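PDB 2ESN: probable transcriptional regulator from Pseudomonas aeruginosa, which is of unknown function but, as a member of the LysR family, probably binds DNA and adjusts transcription in response to a small-molecule effector. Local coordinates for residues A106-D109 with Y110-F113; K140-V143 with E144-A147; Y157-E160 with H161-L164; A252-H255 with A256-L260. One frame throughout, in Å; residues are numbered along the deposited sequence.

All four contacts are local, within the LysR substrate-binding domain, yet they differ with depth. Contact 1 is the most buried, its centre about 10 Å from that of the chain; contact 2 is partly buried, contact 4 likewise with an exposed arginine, and contact 3 lies at the surface. Contacts 1, 2 and 4 each open a helix: contact 1 by a threonine pair, contact 2 by a serine cap and leucine staple, contact 4 by a proline carbonyl. Contact 3 instead is a charged loop. Contacts 1 and 4 touch through Tyr-110 and Phe-113 against His-255, whereas contacts 2 and 3 are tied by Lys-140, which forms a salt bridge with Glu-162.

Contact 1 of 4, residues A106-D109 with Y110-F113; sequences AATD and YTAF
Thr-108 and Thr-111 meet where strand 102-107 gives way to helix 109-126, within a beta-alpha-beta unit that continues to strand 131-136. Thr-108 is the N-cap residue, and its backbone N donates to OG1 of Thr-111 at 2.9 Å along an almost straight N-H...O path (176°). In Thr-111 the hydroxyl sits between the backbone N and the carbonyl carbon (chi1 53°), a rotation that returns OG1 to the start of the helix. A bond from the N-cap N to the side chain three residues on is the one such a side chain makes in a capping box. The two hydroxyls lie close as well, with Thr-108 OG1 3.1 Å from Thr-111 OG1.

The carbonyls of the first turn are used in regular helical fashion. Thr-108 O accepts from Ala-112 N at 3.0 Å, and Asp-109 O accepts from Phe-113 N at the same 3.0 Å. The methyl of Ala-112 lies close to the first of these oxygens, CB 3.3 Å from Thr-108 O.

The polar ends of the other side chains are satisfied from elsewhere. Asp-109 uses OD1 for Val-236 N and OD2 for Leu-237 N, both in the first turn of helix 236-244, while Tyr-110 OH is hydrogen-bonded to Tyr-278 OH. Phe-113 meets Phe-241 of the second subunit edge to face.

The chemistry therefore joins two helix starts: the threonine pair fixes the turn out of the strand, and the buried carboxylate of Asp-109, gripped by two amides, probably gains stability from the partial positive charge of the neighbouring helix end.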
loop_
_atom_site.group_PDB
_atom_site.type_symbol
_atom_site.label_atom_id
_atom_site.label_comp_id
_atom_site.label_asym_id
_atom_site.label_seq_id
_atom_site.Cartn_x
_atom_site.Cartn_y
_atom_site.Cartn_z
ATOM N N ALA C 106 12.519 -14.912 3.602
ATOM C CA ALA C 106 12.988 -13.549 3.444
ATOM C C ALA C 106 14.422 -13.714 3.725
ATOM O O ALA C 106 14.802 -14.390 4.679
ATOM C CB ALA C 106 12.413 -12.654 4.519
ATOM N N ALA C 107 15.259 -13.120 2.895
ATOM C CA ALA C 107 16.687 -13.558 2.938
ATOM C C ALA C 107 17.565 -12.489 2.386
ATOM O O ALA C 107 17.041 -11.489 1.827
ATOM C CB ALA C 107 16.860 -14.832 2.115
ATOM N N THR C 108 18.881 -12.684 2.547
ATOM C CA THR C 108 19.826 -11.848 1.822
ATOM C C THR C 108 20.680 -12.731 0.865
ATOM O O THR C 108 20.545 -13.944 0.900
ATOM C CB THR C 108 20.742 -11.105 2.794
ATOM O OG1 THR C 108 21.439 -12.054 3.592
ATOM C CG2 THR C 108 19.927 -10.159 3.685
ATOM N N ASP C 109 21.566 -12.137 0.055
ATOM C CA ASP C 109 22.491 -12.968 -0.685
ATOM C C ASP C 109 23.353 -13.784 0.294
ATOM O O ASP C 109 23.586 -14.941 0.068
ATOM C CB ASP C 109 23.307 -12.159 -1.709
ATOM C CG ASP C 109 24.586 -11.610 -1.131
ATOM O OD1 ASP C 109 24.522 -11.073 0.003
ATOM O OD2 ASP C 109 25.636 -11.775 -1.788
ATOM N N TYR C 110 23.771 -13.223 1.414
ATOM C CA TYR C 110 24.605 -14.006 2.320
ATOM C C TYR C 110 23.889 -15.209 2.910
ATOM O O TYR C 110 24.437 -16.280 2.945
ATOM C CB TYR C 110 25.285 -13.167 3.421
ATOM C CG TYR C 110 26.059 -14.057 4.330
ATOM C CD1 TYR C 110 27.042 -14.861 3.832
ATOM C CD2 TYR C 110 25.802 -14.107 5.693
ATOM C CE1 TYR C 110 27.779 -15.727 4.626
ATOM C CE2 TYR C 110 26.543 -14.968 6.509
ATOM C CZ TYR C 110 27.505 -15.799 5.945
ATOM O OH TYR C 110 28.227 -16.731 6.695
ATOM N N THR C 111 22.665 -15.045 3.381
ATOM C CA THR C 111 21.981 -16.114 4.069
ATOM C C THR C 111 21.477 -17.147 3.033
ATOM O O THR C 111 21.413 -18.330 3.310
ATOM C CB THR C 111 20.831 -15.577 5.012
ATOM O OG1 THR C 111 19.937 -14.730 4.271
ATOM C CG2 THR C 111 21.380 -14.811 6.255
ATOM N N ALA C 112 21.126 -16.709 1.848
ATOM C CA ALA C 112 20.817 -17.665 0.767
ATOM C C ALA C 112 22.051 -18.542 0.468
ATOM O O ALA C 112 21.966 -19.779 0.371
ATOM C CB ALA C 112 20.341 -16.904 -0.496
ATOM N N PHE C 113 23.206 -17.887 0.362
ATOM C CA PHE C 113 24.449 -18.598 0.179
ATOM C C PHE C 113 24.757 -19.579 1.284
ATOM O O PHE C 113 25.259 -20.700 0.993
ATOM C CB PHE C 113 25.619 -17.587 0.000
ATOM C CG PHE C 113 26.991 -18.169 0.328
ATOM C CD1 PHE C 113 27.726 -18.865 -0.616
ATOM C CD2 PHE C 113 27.526 -18.033 1.595
ATOM C CE1 PHE C 113 28.996 -19.369 -0.281
ATOM C CE2 PHE C 113 28.746 -18.553 1.928
ATOM C CZ PHE C 113 29.507 -19.211 0.976
#

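Contact 2 of 4, residues K140-V143 with E144-A147; sequences KLSV and EALA
Ala-145 N and Leu-146 N converge on the carbonyl oxygen of Ser-142, at 2.9 Å from Ser-142 O for the first and 3.3 Å for the second, as the chain leaves its loop and enters helix 143-148. The motif is an N-cap with a hydrophobic staple. Of the two donors to Ser-142 O, Leu-146 N lies in the carbonyl plane, whereas Ala-145 N stands 52° out of it. The next helical bond follows from Ala-147 N to Val-143 O at 2.9 Å.

Ser-142 is the capping residue. Its OG is swung anti to the backbone N (chi1 152°), which places it beside the first turn, where it takes a weak capping bond from Ala-145 N at 3.3 Å. Ala-145 N thus has both the carbonyl and the hydroxyl oxygen of one serine before it, and Ala-145 CB rests 3.5 Å from Ser-142 OG.

Leu-141 and Leu-146, the residue before the cap and the one four beyond it, form the staple. Ile-168 of strand 168-183 and Tyr-283 of strand 278-285 pack against Leu-141, and Ile-168 also meets Leu-146. The two leucine side chains cross at nearly a right angle, Leu-141 CD2 standing 4.2 Å from Leu-146 CD1.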
loop_
_atom_site.group_PDB
_atom_site.type_symbol
_atom_site.label_atom_id
_atom_site.label_comp_id
_atom_site.label_asym_id
_atom_site.label_seq_id
_atom_site.Cartn_x
_atom_site.Cartn_y
_atom_site.Cartn_z
ATOM N N LYS C 140 14.862 -6.909 7.663
ATOM C CA LYS C 140 15.210 -8.248 8.187
ATOM C C LYS C 140 13.975 -9.028 8.679
ATOM O O LYS C 140 13.789 -10.197 8.376
ATOM C CB LYS C 140 16.224 -8.172 9.314
ATOM C CG LYS C 140 16.542 -9.561 9.885
ATOM C CD LYS C 140 17.913 -9.676 10.532
ATOM C CE LYS C 140 18.096 -8.741 11.720
ATOM N NZ LYS C 140 17.805 -9.352 13.062
ATOM N N LEU C 141 13.119 -8.338 9.417
ATOM C CA LEU C 141 12.118 -8.983 10.243
ATOM C C LEU C 141 10.821 -8.179 10.172
ATOM O O LEU C 141 10.665 -7.208 10.883
ATOM C CB LEU C 141 12.652 -9.020 11.667
ATOM C CG LEU C 141 12.310 -10.207 12.542
ATOM C CD1 LEU C 141 13.101 -10.123 13.815
ATOM C CD2 LEU C 141 10.807 -10.203 12.819
ATOM N N SER C 142 9.926 -8.571 9.277
ATOM C CA SER C 142 8.618 -7.949 9.154
ATOM C C SER C 142 7.571 -8.928 9.742
ATOM O O SER C 142 7.082 -9.841 9.042
ATOM C CB SER C 142 8.342 -7.569 7.688
ATOM O OG SER C 142 6.944 -7.569 7.383
ATOM N N VAL C 143 7.274 -8.756 11.037
ATOM C CA VAL C 143 6.290 -9.565 11.788
ATOM C C VAL C 143 4.946 -9.639 11.062
ATOM O O VAL C 143 4.242 -10.659 11.129
ATOM C CB VAL C 143 6.112 -9.047 13.263
ATOM C CG1 VAL C 143 5.896 -7.527 13.297
ATOM C CG2 VAL C 143 4.979 -9.783 14.002
ATOM N N GLU C 144 4.621 -8.553 10.359
ATOM C CA GLU C 144 3.442 -8.470 9.495
ATOM C C GLU C 144 3.420 -9.652 8.478
ATOM O O GLU C 144 2.422 -10.407 8.392
ATOM C CB GLU C 144 3.382 -7.091 8.762
ATOM C CG GLU C 144 4.156 -5.892 9.432
ATOM C CD GLU C 144 4.299 -4.630 8.510
ATOM O OE1 GLU C 144 3.618 -4.568 7.445
ATOM O OE2 GLU C 144 5.097 -3.699 8.852
ATOM N N ALA C 145 4.532 -9.831 7.747
ATOM C CA ALA C 145 4.563 -10.764 6.629
ATOM C C ALA C 145 4.547 -12.213 7.128
ATOM O O ALA C 145 3.923 -13.115 6.525
ATOM C CB ALA C 145 5.758 -10.474 5.733
ATOM N N LEU C 146 5.225 -12.410 8.249
ATOM C CA LEU C 146 5.240 -13.676 8.956
ATOM C C LEU C 146 3.821 -14.105 9.432
ATOM O O LEU C 146 3.361 -15.200 9.109
ATOM C CB LEU C 146 6.260 -13.629 10.128
ATOM C CG LEU C 146 7.749 -13.391 9.759
ATOM C CD1 LEU C 146 8.661 -13.313 10.987
ATOM C CD2 LEU C 146 8.294 -14.466 8.765
ATOM N N ALA C 147 3.143 -13.219 10.177
ATOM C CA ALA C 147 1.755 -13.435 10.674
ATOM C C ALA C 147 0.827 -13.916 9.560
ATOM O O ALA C 147 0.289 -15.045 9.610
ATOM C CB ALA C 147 1.224 -12.151 11.318
#

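Contact 3 of 4, residues Y157-E160 with H161-L164; sequences YDEE and HERL
Glu-160 and His-161 are joined by a cis peptide, at the bend of the loop that carries the chain from strand 153-157 to strand 168-183 in the LysR effector-binding domain, which has the fold of the periplasmic binding proteins. Run 157-160 leads into the bend and run 161-164 out of it, their end-to-end directions 119° apart, and neither is helix or strand. His-161 folds its ring back toward the peptide that precedes it, CD2 lying 3.6 Å from Glu-160 C.

Glu-162 carries the contact. With CG anti to its carbonyl carbon and the chain extended beyond it, the side chain runs back across the loop until OE1 accepts from Glu-159 N at 2.9 Å. The N-H meets that oxygen from above the carboxylate plane, 84° out of it, rather than in the plane. OE2 of the same group comes within 3.1 Å of Glu-159 CB.

This places acidic groups near one another: Glu-159 OE1 is 4.0 Å from Glu-162 OE2, and their carboxylate planes are 41° apart. Cations from outside probably ease the crowding. Lys-140 forms a salt bridge with Glu-162 OE1 and a hydrogen bond to Tyr-157 O, while Arg-218 pairs with Glu-159 and Arg-222 with Glu-160.

Leu-164 ends the walk, its side chain crossing that of Asp-158 at roughly a right angle. Asp-158 OD2 forms a salt bridge with Arg-281 and OD1 is hydrogen-bonded to Tyr-283 OH; on the leucine side, CD2 of Leu-164 approaches Asp-158 OD1 to 4.1 Å.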
loop_
_atom_site.group_PDB
_atom_site.type_symbol
_atom_site.label_atom_id
_atom_site.label_comp_id
_atom_site.label_asym_id
_atom_site.label_seq_id
_atom_site.Cartn_x
_atom_site.Cartn_y
_atom_site.Cartn_z
ATOM N N TYR C 157 20.815 -12.411 11.473
ATOM C CA TYR C 157 21.372 -12.546 12.813
ATOM C C TYR C 157 20.934 -11.376 13.732
ATOM O O TYR C 157 20.473 -10.328 13.237
ATOM C CB TYR C 157 22.900 -12.800 12.776
ATOM C CG TYR C 157 23.865 -11.659 12.357
ATOM C CD1 TYR C 157 24.397 -11.602 11.041
ATOM C CD2 TYR C 157 24.325 -10.712 13.313
ATOM C CE1 TYR C 157 25.332 -10.603 10.655
ATOM C CE2 TYR C 157 25.279 -9.708 12.961
ATOM C CZ TYR C 157 25.767 -9.645 11.623
ATOM O OH TYR C 157 26.670 -8.635 11.278
ATOM N N ASP C 158 21.025 -11.572 15.052
ATOM C CA ASP C 158 20.618 -10.502 16.004
ATOM C C ASP C 158 21.820 -9.657 16.239
ATOM O O ASP C 158 22.878 -10.174 16.571
ATOM C CB ASP C 158 20.131 -11.008 17.393
ATOM C CG ASP C 158 18.937 -11.996 17.320
ATOM O OD1 ASP C 158 18.001 -11.822 16.494
ATOM O OD2 ASP C 158 18.959 -12.943 18.139
ATOM N N GLU C 159 21.651 -8.359 16.068
ATOM C CA GLU C 159 22.660 -7.399 16.492
ATOM C C GLU C 159 22.561 -7.126 18.007
ATOM O O GLU C 159 21.697 -6.392 18.482
ATOM C CB GLU C 159 22.592 -6.117 15.657
ATOM C CG GLU C 159 23.812 -5.215 15.776
ATOM C CD GLU C 159 23.694 -3.947 14.901
ATOM O OE1 GLU C 159 22.963 -3.980 13.871
ATOM O OE2 GLU C 159 24.347 -2.929 15.242
ATOM N N GLU C 160 23.414 -7.828 18.741
ATOM C CA GLU C 160 23.876 -7.471 20.090
ATOM C C GLU C 160 22.882 -7.105 21.212
ATOM O O GLU C 160 22.566 -5.926 21.378
ATOM C CB GLU C 160 24.899 -6.335 19.963
ATOM C CG GLU C 160 24.248 -4.955 19.729
ATOM C CD GLU C 160 25.198 -3.815 19.958
ATOM O OE1 GLU C 160 26.389 -4.005 19.626
ATOM O OE2 GLU C 160 24.760 -2.740 20.463
ATOM N N HIS C 161 22.303 -8.066 21.932
ATOM C CA HIS C 161 21.741 -9.275 21.401
ATOM C C HIS C 161 20.277 -8.789 21.301
ATOM O O HIS C 161 19.535 -8.758 22.299
ATOM C CB HIS C 161 21.917 -10.412 22.412
ATOM C CG HIS C 161 23.350 -10.683 22.767
ATOM N ND1 HIS C 161 23.877 -11.959 22.826
ATOM C CD2 HIS C 161 24.373 -9.842 23.067
ATOM C CE1 HIS C 161 25.158 -11.893 23.156
ATOM N NE2 HIS C 161 25.485 -10.621 23.304
ATOM N N GLU C 162 19.911 -8.342 20.096
ATOM C CA GLU C 162 18.626 -7.687 19.806
ATOM C C GLU C 162 17.472 -8.416 20.488
ATOM O O GLU C 162 17.438 -9.649 20.512
ATOM C CB GLU C 162 18.380 -7.618 18.279
ATOM C CG GLU C 162 19.026 -6.422 17.521
ATOM C CD GLU C 162 19.169 -6.663 15.989
ATOM O OE1 GLU C 162 18.881 -7.786 15.526
ATOM O OE2 GLU C 162 19.588 -5.735 15.232
ATOM N N ARG C 163 16.541 -7.655 21.055
ATOM C CA ARG C 163 15.304 -8.252 21.582
ATOM C C ARG C 163 14.320 -8.607 20.447
ATOM O O ARG C 163 14.077 -7.806 19.532
ATOM C CB ARG C 163 14.646 -7.335 22.633
ATOM C CG ARG C 163 13.336 -7.876 23.207
ATOM C CD ARG C 163 12.731 -6.954 24.272
ATOM N NE ARG C 163 11.755 -5.924 23.828
ATOM C CZ ARG C 163 11.476 -5.525 22.576
ATOM N NH1 ARG C 163 12.073 -6.038 21.493
ATOM N NH2 ARG C 163 10.556 -4.580 22.406
ATOM N N LEU C 164 13.776 -9.819 20.510
ATOM C CA LEU C 164 12.777 -10.282 19.552
ATOM C C LEU C 164 11.403 -9.594 19.703
ATOM O O LEU C 164 10.876 -9.509 20.828
ATOM C CB LEU C 164 12.600 -11.801 19.667
ATOM C CG LEU C 164 13.736 -12.676 19.158
ATOM C CD1 LEU C 164 13.348 -14.145 19.290
ATOM C CD2 LEU C 164 14.101 -12.309 17.711
#

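Contact 4 of 4, residues A252-H255 with A256-L260; sequences APRH and AARAL
Arg-254 swings CG anti to its backbone N (chi1 -172°) and runs extended to NE, while Arg-258, one helical turn on, bends at chi3 (109°); together these torsions lay the two side chains alongside each other, pointing the same way. Arg-258 places CD over one face of the Arg-254 guanidinium, offset toward its rim, with CD 3.1 Å from Arg-254 NH2. NE of Arg-258 follows, 3.0 Å from Arg-254 NH1. Both of those nitrogens are donors, so the pair is a contact of like charges and no hydrogen bond. The guanidinium planes are inclined 42°, and Arg-254 NH1 lies at the edge of the Arg-258 group, so the two are not stacked flat. Lower down the aliphatic parts meet, Arg-254 CG being 3.8 Å from Arg-258 CD. Arg-177 brings a third like charge near Arg-254 NE; Arg-258 is exposed, and solvent probably screens its charge.

The backbone beneath is the first turn of helix 254-264, with Pro-253 at the N-cap. Pro-253 O accepts from Ala-257 N at 3.1 Å and, weakly, from Ala-256 N at 3.2 Å. Arg-254 O then takes Arg-258 N at 2.8 Å, which holds the two arginines one turn apart. The next bond, from Ala-259 N to His-255 O at 3.4 Å, is weak.

The helix start follows strand 249-253 directly. Tyr-110 of helix 109-126 packs against Pro-253, His-255 and Ala-256, and Asp-176 of strand 168-183 accepts from His-255 N. Ala-257 meets Leu-240 of helix 236-244 and Leu-268 of strand 266-269, while Phe-241 of the second subunit touches Ala-259 and Leu-260.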
loop_
_atom_site.group_PDB
_atom_site.type_symbol
_atom_site.label_atom_id
_atom_site.label_comp_id
_atom_site.label_asym_id
_atom_site.label_seq_id
_atom_site.Cartn_x
_atom_site.Cartn_y
_atom_site.Cartn_z
ATOM N N ALA C 252 33.746 -8.919 6.548
ATOM C CA ALA C 252 32.733 -9.808 5.966
ATOM C C ALA C 252 32.697 -11.095 6.762
ATOM O O ALA C 252 33.699 -11.478 7.334
ATOM C CB ALA C 252 33.130 -10.221 4.522
ATOM N N PRO C 253 31.567 -11.805 6.705
ATOM C CA PRO C 253 31.525 -13.144 7.200
ATOM C C PRO C 253 32.610 -14.029 6.615
ATOM O O PRO C 253 32.773 -14.118 5.367
ATOM C CB PRO C 253 30.130 -13.646 6.785
ATOM C CG PRO C 253 29.286 -12.331 6.598
ATOM C CD PRO C 253 30.284 -11.333 6.125
ATOM N N ARG C 254 33.300 -14.720 7.522
ATOM C CA ARG C 254 34.367 -15.663 7.173
ATOM C C ARG C 254 33.922 -16.837 6.267
ATOM O O ARG C 254 34.590 -17.203 5.280
ATOM C CB ARG C 254 35.103 -16.126 8.433
ATOM C CG ARG C 254 36.375 -16.981 8.122
ATOM C CD ARG C 254 36.921 -17.578 9.426
ATOM N NE ARG C 254 38.152 -18.387 9.241
ATOM C CZ ARG C 254 38.228 -19.734 9.069
ATOM N NH1 ARG C 254 39.407 -20.325 8.927
ATOM N NH2 ARG C 254 37.153 -20.520 8.991
ATOM N N HIS C 255 32.747 -17.385 6.535
ATOM C CA HIS C 255 32.251 -18.465 5.720
ATOM C C HIS C 255 32.197 -18.025 4.273
ATOM O O HIS C 255 32.552 -18.794 3.414
ATOM C CB HIS C 255 30.820 -18.836 6.184
ATOM C CG HIS C 255 30.263 -20.088 5.540
ATOM N ND1 HIS C 255 30.871 -21.326 5.652
ATOM C CD2 HIS C 255 29.125 -20.292 4.833
ATOM C CE1 HIS C 255 30.137 -22.229 5.027
ATOM N NE2 HIS C 255 29.081 -21.622 4.508
ATOM N N ALA C 256 31.738 -16.788 3.989
ATOM C CA ALA C 256 31.669 -16.315 2.586
ATOM C C ALA C 256 33.054 -15.946 1.971
ATOM O O ALA C 256 33.379 -16.266 0.793
ATOM C CB ALA C 256 30.655 -15.150 2.453
ATOM N N ALA C 257 33.865 -15.251 2.754
ATOM C CA ALA C 257 35.158 -14.824 2.293
ATOM C C ALA C 257 36.020 -16.061 1.977
ATOM O O ALA C 257 36.725 -16.094 0.944
ATOM C CB ALA C 257 35.849 -13.925 3.399
ATOM N N ARG C 258 35.990 -17.067 2.854
ATOM C CA ARG C 258 36.689 -18.345 2.524
ATOM C C ARG C 258 36.239 -19.008 1.247
ATOM O O ARG C 258 37.069 -19.503 0.526
ATOM C CB ARG C 258 36.540 -19.364 3.632
ATOM C CG ARG C 258 37.290 -19.000 4.872
ATOM C CD ARG C 258 37.081 -20.067 5.955
ATOM N NE ARG C 258 38.339 -20.785 6.110
ATOM C CZ ARG C 258 38.730 -21.839 5.383
ATOM N NH1 ARG C 258 39.924 -22.375 5.615
ATOM N NH2 ARG C 258 37.930 -22.375 4.443
ATOM N N ALA C 259 34.939 -19.031 0.967
ATOM C CA ALA C 259 34.419 -19.594 -0.298
ATOM C C ALA C 259 34.873 -18.833 -1.560
ATOM O O ALA C 259 34.953 -19.368 -2.688
ATOM C CB ALA C 259 32.898 -19.621 -0.240
ATOM N N LEU C 260 35.135 -17.543 -1.415
ATOM C CA LEU C 260 35.538 -16.795 -2.584
ATOM C C LEU C 260 37.022 -16.408 -2.611
ATOM O O LEU C 260 37.415 -15.716 -3.517
ATOM C CB LEU C 260 34.623 -15.553 -2.758
ATOM C CG LEU C 260 33.202 -15.856 -3.270
ATOM C CD1 LEU C 260 32.429 -14.538 -3.600
ATOM C CD2 LEU C 260 33.264 -16.780 -4.524
#